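PDB 5GP9: transcriptional regulator (TetR/AcrR family) from Bacillus halodurans, which probably represses fatty acid degradation genes by binding their operator DNA, and binds palmitic acid, probably at the site of its effector. Local coordinates for residues I85-N88 with M89-Q93; L179-P182 with V183-L187; D78-E81 with K82-L86. All blocks are in the same frame, centred on the assembly; numbering follows the deposited sequence.

Interaction 1 (I85-N88 with M89-Q93); sequences ILVN and MHFKQ. With PLM (palmitic acid), chain E.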
loop_
_atom_site.group_PDB
_atom_site.type_symbol
_atom_site.label_atom_id
_atom_site.label_comp_id
_atom_site.label_asym_id
_atom_site.label_seq_id
_atom_site.Cartn_x
_atom_site.Cartn_y
_atom_site.Cartn_z
ATOM N N ILE A 85 -0.931 -17.321 12.741
ATOM C CA ILE A 85 -1.952 -17.881 11.879
ATOM C C ILE A 85 -2.453 -16.905 10.814
ATOM O O ILE A 85 -2.569 -17.250 9.630
ATOM C CB ILE A 85 -3.167 -18.391 12.702
ATOM C CG1 ILE A 85 -2.756 -19.729 13.365
ATOM C CG2 ILE A 85 -4.417 -18.608 11.846
ATOM C CD1 ILE A 85 -3.770 -20.283 14.363
ATOM N N LEU A 86 -2.601 -15.668 11.240
ATOM C CA LEU A 86 -3.065 -14.606 10.324
ATOM C C LEU A 86 -1.978 -14.299 9.292
ATOM O O LEU A 86 -2.292 -14.275 8.098
ATOM C CB LEU A 86 -3.489 -13.346 11.097
ATOM C CG LEU A 86 -4.087 -12.211 10.246
ATOM C CD1 LEU A 86 -5.275 -11.523 10.937
ATOM C CD2 LEU A 86 -2.946 -11.257 9.983
ATOM N N VAL A 87 -0.735 -14.107 9.705
ATOM C CA VAL A 87 0.365 -13.850 8.749
ATOM C C VAL A 87 0.532 -15.012 7.755
ATOM O O VAL A 87 0.652 -14.841 6.558
ATOM C CB VAL A 87 1.658 -13.548 9.510
ATOM C CG1 VAL A 87 2.829 -13.387 8.604
ATOM C CG2 VAL A 87 1.439 -12.258 10.363
ATOM N N ASN A 88 0.542 -16.213 8.314
ATOM C CA ASN A 88 0.686 -17.400 7.531
ATOM C C ASN A 88 -0.424 -17.599 6.522
ATOM O O ASN A 88 -0.121 -17.818 5.361
ATOM C CB ASN A 88 0.874 -18.590 8.469
ATOM C CG ASN A 88 1.093 -19.859 7.712
ATOM O OD1 ASN A 88 2.110 -19.999 6.990
ATOM N ND2 ASN A 88 0.101 -20.760 7.770
ATOM N N MET A 89 -1.692 -17.383 6.887
ATOM C CA MET A 89 -2.814 -17.484 5.947
ATOM C C MET A 89 -2.869 -16.367 4.910
ATOM O O MET A 89 -3.214 -16.619 3.767
ATOM C CB MET A 89 -4.134 -17.530 6.715
ATOM C CG MET A 89 -4.356 -18.830 7.470
ATOM S SD MET A 89 -4.732 -20.201 6.318
ATOM C CE MET A 89 -6.044 -19.499 5.345
ATOM N N HIS A 90 -2.492 -15.130 5.261
ATOM C CA HIS A 90 -2.380 -14.091 4.268
ATOM C C HIS A 90 -1.394 -14.447 3.167
ATOM O O HIS A 90 -1.687 -14.326 1.975
ATOM C CB HIS A 90 -2.040 -12.744 4.999
ATOM C CG HIS A 90 -2.068 -11.502 4.143
ATOM N ND1 HIS A 90 -2.641 -10.323 4.566
ATOM C CD2 HIS A 90 -1.623 -11.254 2.889
ATOM C CE1 HIS A 90 -2.469 -9.396 3.644
ATOM N NE2 HIS A 90 -1.881 -9.934 2.606
ATOM N N PHE A 91 -0.204 -14.905 3.568
ATOM C CA PHE A 91 0.883 -15.139 2.654
ATOM C C PHE A 91 0.526 -16.436 1.876
ATOM O O PHE A 91 0.794 -16.501 0.643
ATOM C CB PHE A 91 2.232 -15.281 3.426
ATOM C CG PHE A 91 2.868 -13.941 3.823
ATOM C CD1 PHE A 91 2.193 -12.729 3.651
ATOM C CD2 PHE A 91 4.058 -13.923 4.429
ATOM C CE1 PHE A 91 2.775 -11.527 4.037
ATOM C CE2 PHE A 91 4.649 -12.772 4.858
ATOM C CZ PHE A 91 3.996 -11.546 4.683
ATOM N N LYS A 92 -0.025 -17.410 2.604
ATOM C CA LYS A 92 -0.368 -18.720 1.983
ATOM C C LYS A 92 -1.355 -18.565 0.834
ATOM O O LYS A 92 -1.188 -19.138 -0.251
ATOM C CB LYS A 92 -0.921 -19.647 3.067
ATOM C CG LYS A 92 -1.397 -21.028 2.687
ATOM C CD LYS A 92 -2.690 -21.379 3.446
ATOM C CE LYS A 92 -3.526 -22.467 2.777
ATOM N NZ LYS A 92 -3.696 -22.300 1.299
ATOM N N GLN A 93 -2.406 -17.818 1.084
ATOM C CA GLN A 93 -3.457 -17.646 0.080
ATOM C C GLN A 93 -2.924 -17.009 -1.202
ATOM O O GLN A 93 -3.337 -17.374 -2.279
ATOM C CB GLN A 93 -4.665 -16.898 0.638
ATOM C CG GLN A 93 -5.204 -17.474 1.941
ATOM C CD GLN A 93 -6.330 -18.445 1.830
ATOM O OE1 GLN A 93 -7.491 -18.060 1.754
ATOM N NE2 GLN A 93 -5.999 -19.731 1.916
HETATM C C1 PLM E . -4.597 0.478 1.073
HETATM O O1 PLM E . -3.766 -0.237 1.672
HETATM O O2 PLM E . -4.425 1.696 1.040
HETATM C C2 PLM E . -5.830 -0.109 0.381
HETATM C C3 PLM E . -5.437 -1.048 -0.781
HETATM C C4 PLM E . -6.576 -1.517 -1.720
HETATM C C5 PLM E . -7.065 -2.996 -1.739
HETATM C C6 PLM E . -6.150 -4.021 -1.072
HETATM C C7 PLM E . -6.427 -5.478 -1.402
HETATM C C8 PLM E . -5.340 -6.304 -0.795
HETATM C C9 PLM E . -5.750 -7.173 0.349
HETATM C CA PLM E . -5.262 -8.539 0.101
HETATM C CB PLM E . -5.505 -9.309 1.384
HETATM C CC PLM E . -5.074 -10.746 1.155
HETATM C CD PLM E . -5.787 -11.262 -0.100
HETATM C CE PLM E . -6.486 -12.594 -0.020
HETATM C CF PLM E . -7.647 -12.519 -1.010
HETATM C CG PLM E . -8.253 -13.876 -1.099
#
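Val87 and Phe91, one helical turn apart, show how a single turn can anchor an aromatic side chain. The Phe91 amide bonds to Val87 O at 3.1 Å, and the side chain then rises past the same carbonyl. Phe91 CB lies 3.5 Å from Val87 O and Phe91 CG 3.6 Å from it, because chi1 of -81° sets CG beside the backbone N and opposite the carbonyl carbon. Phe91 CD1 and CD2 stand 3.9 and 4.1 Å from Val87 O. Farther out, Phe91 CE2 meets Val87 CG1 at 4.2 Å; the methyl stands over one face of the ring, offset toward its rim. Val180 and Val183 of helix 180-189 and Leu160, Val163 and Val164 of helix 149-169 also touch the phenyl group.

His90, whose amide is bonded to Leu86 O, swings its imidazole to another side of the helix, CG anti to the backbone N (chi1 -172°). There palmitic acid passes over one ring face, His90 NE2 lying 3.6 Å from palmitic acid CC, while His90 ND1 is hydrogen-bonded to Tyr126 OH, which helps to fix the ring's rotation. On the flank facing helix 50-74, Met89 CG lies 4.4 Å from Ile85 CG2. These are two or so turns of alpha helix, with Phe91 turned to the core and His90 to the acyl chain, in the all-helical C-terminal domain of a TetR-family regulator.

Interaction 2 (L179-P182 with V183-L187); sequences LVKP and VHQLL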
loop_
_atom_site.group_PDB
_atom_site.type_symbol
_atom_site.label_atom_id
_atom_site.label_comp_id
_atom_site.label_asym_id
_atom_site.label_seq_id
_atom_site.Cartn_x
_atom_site.Cartn_y
_atom_site.Cartn_z
ATOM N N LEU A 179 8.804 -15.927 4.603
ATOM C CA LEU A 179 8.856 -14.659 5.377
ATOM C C LEU A 179 7.853 -14.601 6.549
ATOM O O LEU A 179 7.861 -13.683 7.349
ATOM C CB LEU A 179 8.589 -13.521 4.408
ATOM C CG LEU A 179 9.581 -13.430 3.297
ATOM C CD1 LEU A 179 9.161 -12.242 2.434
ATOM C CD2 LEU A 179 10.993 -13.216 3.835
ATOM N N VAL A 180 7.029 -15.634 6.679
ATOM C CA VAL A 180 6.028 -15.703 7.723
ATOM C C VAL A 180 6.638 -15.492 9.075
ATOM O O VAL A 180 6.208 -14.612 9.812
ATOM C CB VAL A 180 5.183 -17.019 7.660
ATOM C CG1 VAL A 180 4.273 -17.193 8.878
ATOM C CG2 VAL A 180 4.246 -17.042 6.453
ATOM N N LYS A 181 7.645 -16.299 9.442
ATOM C CA LYS A 181 8.197 -16.165 10.781
ATOM C C LYS A 181 8.849 -14.834 10.985
ATOM O O LYS A 181 8.545 -14.195 11.986
ATOM C CB LYS A 181 9.075 -17.354 11.147
ATOM C CG LYS A 181 9.834 -17.229 12.440
ATOM C CD LYS A 181 10.890 -18.334 12.496
ATOM C CE LYS A 181 11.816 -18.249 13.687
ATOM N NZ LYS A 181 11.221 -18.943 14.846
ATOM N N PRO A 182 9.754 -14.395 10.088
ATOM C CA PRO A 182 10.377 -13.097 10.336
ATOM C C PRO A 182 9.412 -11.894 10.363
ATOM O O PRO A 182 9.630 -10.991 11.165
ATOM C CB PRO A 182 11.422 -12.960 9.239
ATOM C CG PRO A 182 11.258 -14.069 8.340
ATOM C CD PRO A 182 10.372 -15.093 8.941
ATOM N N VAL A 183 8.343 -11.939 9.578
ATOM C CA VAL A 183 7.373 -10.774 9.595
ATOM C C VAL A 183 6.629 -10.762 10.908
ATOM O O VAL A 183 6.517 -9.759 11.536
ATOM C CB VAL A 183 6.411 -10.824 8.402
ATOM C CG1 VAL A 183 5.278 -9.846 8.593
ATOM C CG2 VAL A 183 7.147 -10.570 7.094
ATOM N N HIS A 184 6.168 -11.946 11.320
ATOM C CA HIS A 184 5.547 -12.142 12.582
ATOM C C HIS A 184 6.371 -11.591 13.753
ATOM O O HIS A 184 5.823 -10.846 14.602
ATOM C CB HIS A 184 5.307 -13.681 12.761
ATOM C CG HIS A 184 4.796 -14.056 14.095
ATOM N ND1 HIS A 184 3.526 -13.749 14.505
ATOM C CD2 HIS A 184 5.385 -14.704 15.120
ATOM C CE1 HIS A 184 3.347 -14.195 15.737
ATOM N NE2 HIS A 184 4.460 -14.775 16.125
ATOM N N GLN A 185 7.683 -11.977 13.792
ATOM C CA GLN A 185 8.497 -11.576 14.852
ATOM C C GLN A 185 8.723 -10.078 14.867
ATOM O O GLN A 185 8.757 -9.449 15.909
ATOM C CB GLN A 185 9.860 -12.247 14.747
ATOM C CG GLN A 185 9.883 -13.743 14.603
ATOM C CD GLN A 185 9.786 -14.531 15.876
ATOM O OE1 GLN A 185 9.007 -14.231 16.803
ATOM N NE2 GLN A 185 10.542 -15.626 15.892
ATOM N N LEU A 186 8.887 -9.524 13.685
ATOM C CA LEU A 186 9.169 -8.137 13.504
ATOM C C LEU A 186 7.988 -7.267 13.951
ATOM O O LEU A 186 8.196 -6.240 14.628
ATOM C CB LEU A 186 9.587 -7.858 12.047
ATOM C CG LEU A 186 9.910 -6.417 11.654
ATOM C CD1 LEU A 186 11.082 -5.821 12.398
ATOM C CD2 LEU A 186 10.169 -6.336 10.126
ATOM N N LEU A 187 6.766 -7.665 13.633
ATOM C CA LEU A 187 5.614 -7.029 14.128
ATOM C C LEU A 187 5.478 -7.056 15.650
ATOM O O LEU A 187 5.107 -6.080 16.282
ATOM C CB LEU A 187 4.360 -7.513 13.477
ATOM C CG LEU A 187 4.135 -7.372 11.983
ATOM C CD1 LEU A 187 2.946 -8.156 11.428
ATOM C CD2 LEU A 187 3.964 -5.896 11.656
#
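Leu179 and Val183 are joined by the first of four successive backbone hydrogen bonds, from Val183 N to Leu179 O at 2.9 Å. His184 to Val180, Gln185 to Lys181 and Leu186 to Pro182 continue the i to i+4 ladder. Pro182 has no amide hydrogen to give, but near the start of a helix none is required of it, and its carbonyl oxygen, Pro182 O, still accepts from Leu186 N at 3.0 Å. This is the opening of helix 180-189, near the C-terminal end of the chain, on a surface that meets the second subunit; helix-to-helix contacts of this kind are how TetR-family regulators commonly form dimers. Pro182 and Val183 both pack on Leu151 of the second subunit, and Leu186 on its Met155.

The apolar contact is between Val183 CG2 and Leu179 CB, 4.2 Å apart. With CG1 anti to the backbone N (chi1 168°), the CG2 branch is the one directed back along the helix toward the preceding turn.

Carbon also approaches carbonyl oxygen: Val183 CG2 lies 3.2 Å from Leu179 O, and Gln185 CG 3.0 Å from Lys181 O, the same oxygen that receives the Gln185 amide.

Of the polar side chains, Lys181 and Gln185 cross obliquely on the more exposed side. Lys181 NZ stands 3.5 Å from Gln185 NE2, but both nitrogens are donors and are merely neighbours. His184 belongs to the buried side: His184 CB comes within 3.2 Å of Val180 O, and the ring packs against Leu83 and Lys84 of helix 79-95.

Interaction 3 (D78-E81 with K82-L86); sequences DVEE and KLKIL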
loop_
_atom_site.group_PDB
_atom_site.type_symbol
_atom_site.label_atom_id
_atom_site.label_comp_id
_atom_site.label_asym_id
_atom_site.label_seq_id
_atom_site.Cartn_x
_atom_site.Cartn_y
_atom_site.Cartn_z
ATOM N N ASP A 78 -3.073 -19.367 22.235
ATOM C CA ASP A 78 -2.203 -18.241 22.428
ATOM C C ASP A 78 -2.415 -17.197 21.298
ATOM O O ASP A 78 -2.542 -17.562 20.134
ATOM C CB ASP A 78 -0.766 -18.799 22.511
ATOM C CG ASP A 78 0.277 -17.729 22.663
ATOM O OD1 ASP A 78 -0.017 -16.576 22.301
ATOM O OD2 ASP A 78 1.401 -18.038 23.114
ATOM N N VAL A 79 -2.460 -15.909 21.626
ATOM C CA VAL A 79 -2.707 -14.894 20.579
ATOM C C VAL A 79 -1.436 -14.520 19.741
ATOM O O VAL A 79 -1.523 -13.767 18.705
ATOM C CB VAL A 79 -3.356 -13.620 21.175
ATOM C CG1 VAL A 79 -4.541 -13.945 22.063
ATOM C CG2 VAL A 79 -2.339 -12.792 21.926
ATOM N N GLU A 80 -0.266 -14.928 20.275
ATOM C CA GLU A 80 1.018 -15.057 19.540
ATOM C C GLU A 80 0.777 -16.008 18.387
ATOM O O GLU A 80 1.111 -15.739 17.224
ATOM C CB GLU A 80 2.116 -15.641 20.470
ATOM C CG GLU A 80 3.440 -16.129 19.863
ATOM C CD GLU A 80 3.428 -17.638 19.551
ATOM O OE1 GLU A 80 3.255 -18.449 20.511
ATOM O OE2 GLU A 80 3.571 -18.012 18.344
ATOM N N GLU A 81 0.162 -17.133 18.721
ATOM C CA GLU A 81 -0.138 -18.130 17.725
ATOM C C GLU A 81 -1.112 -17.555 16.716
ATOM O O GLU A 81 -0.944 -17.785 15.535
ATOM C CB GLU A 81 -0.734 -19.389 18.386
ATOM C CG GLU A 81 -0.511 -20.709 17.676
ATOM C CD GLU A 81 -1.229 -21.841 18.421
ATOM O OE1 GLU A 81 -2.153 -22.458 17.838
ATOM O OE2 GLU A 81 -0.925 -22.058 19.619
ATOM N N LYS A 82 -2.128 -16.854 17.201
ATOM C CA LYS A 82 -3.196 -16.320 16.350
ATOM C C LYS A 82 -2.666 -15.298 15.311
ATOM O O LYS A 82 -3.126 -15.278 14.155
ATOM C CB LYS A 82 -4.287 -15.735 17.188
ATOM C CG LYS A 82 -5.046 -16.814 17.936
ATOM C CD LYS A 82 -6.295 -16.193 18.513
ATOM C CE LYS A 82 -7.064 -17.208 19.364
ATOM N NZ LYS A 82 -8.280 -16.558 19.912
ATOM N N LEU A 83 -1.756 -14.429 15.756
ATOM C CA LEU A 83 -1.118 -13.482 14.821
ATOM C C LEU A 83 -0.300 -14.312 13.799
ATOM O O LEU A 83 -0.298 -13.992 12.591
ATOM C CB LEU A 83 -0.229 -12.428 15.535
ATOM C CG LEU A 83 0.451 -11.353 14.628
ATOM C CD1 LEU A 83 -0.606 -10.577 13.869
ATOM C CD2 LEU A 83 1.260 -10.378 15.466
ATOM N N LYS A 84 0.376 -15.392 14.234
ATOM C CA LYS A 84 1.156 -16.147 13.337
ATOM C C LYS A 84 0.262 -16.835 12.320
ATOM O O LYS A 84 0.630 -16.821 11.176
ATOM C CB LYS A 84 2.078 -17.163 14.044
ATOM C CG LYS A 84 3.009 -17.884 13.077
ATOM C CD LYS A 84 3.964 -18.883 13.750
ATOM C CE LYS A 84 5.072 -18.218 14.567
ATOM N NZ LYS A 84 6.038 -17.446 13.740
ATOM N N ILE A 85 -0.931 -17.321 12.741
ATOM C CA ILE A 85 -1.952 -17.881 11.879
ATOM C C ILE A 85 -2.453 -16.905 10.814
ATOM O O ILE A 85 -2.569 -17.250 9.630
ATOM C CB ILE A 85 -3.167 -18.391 12.702
ATOM C CG1 ILE A 85 -2.756 -19.729 13.365
ATOM C CG2 ILE A 85 -4.417 -18.608 11.846
ATOM C CD1 ILE A 85 -3.770 -20.283 14.363
ATOM N N LEU A 86 -2.601 -15.668 11.240
ATOM C CA LEU A 86 -3.065 -14.606 10.324
ATOM C C LEU A 86 -1.978 -14.299 9.292
ATOM O O LEU A 86 -2.292 -14.275 8.098
ATOM C CB LEU A 86 -3.489 -13.346 11.097
ATOM C CG LEU A 86 -4.087 -12.211 10.246
ATOM C CD1 LEU A 86 -5.275 -11.523 10.937
ATOM C CD2 LEU A 86 -2.946 -11.257 9.983
#
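Lys82 meets Asp78 at the start of helix 79-95 through both backbone and side chain: Lys82 N bonds to Asp78 O at 3.0 Å, and Lys82 CG passes 3.4 Å from that oxygen. With chi1 at -69° the chain starts beside the backbone N, then runs extended to NZ, which forms a salt bridge with Glu136 and a hydrogen bond with a glycerol probably taken from the crystallisation liquor. Glu81 and Lys82 bury more surface than any other residue here. Glu81 serves the helix mainly through its carbonyl: Ile85 N reaches Glu81 O at 2.8 Å, and Ile85 CG1 lies 3.4 Å from the same oxygen.

Val79, third in buried surface, accepts Leu83 N on its carbonyl oxygen, Val79 O, at 3.0 Å, with the donor well above the plane of the carbonyl. Asp78 is the N-cap: Asp78 OD1 takes Glu80 N at 2.6 Å from the anti side, 34° out of the carboxylate plane. Glu80 and Lys84 lie side by side and point the same way; Glu80 OE2 and Lys84 NZ are 5.3 Å apart, so any attraction acts without direct contact.

Lys82 and Ile85 face Met73 of helix 50-74, Val79 and Leu86 turn to helix 113-139, and Leu83 lies against Leu188 of helix 180-189 and Leu191 of the second subunit.

How the interactions relate
From the N terminus, interaction 3 opens helix 79-95 and runs into interaction 1, the two overlapping at Ile85 and Leu86. Interaction 2 comes much later in the chain, at the start of helix 180-189. All three are local: none closes a long loop, and none nests in or crosses another, apart from the shared residues. In space, helix 180-189 lies against both parts of helix 79-95, and His184 CE1 comes 3.1 Å from Glu80 O where interactions 2 and 3 meet. Helix 79-95, which touches the fatty acid through His90, thus packs by another side on a helix that meets the second subunit.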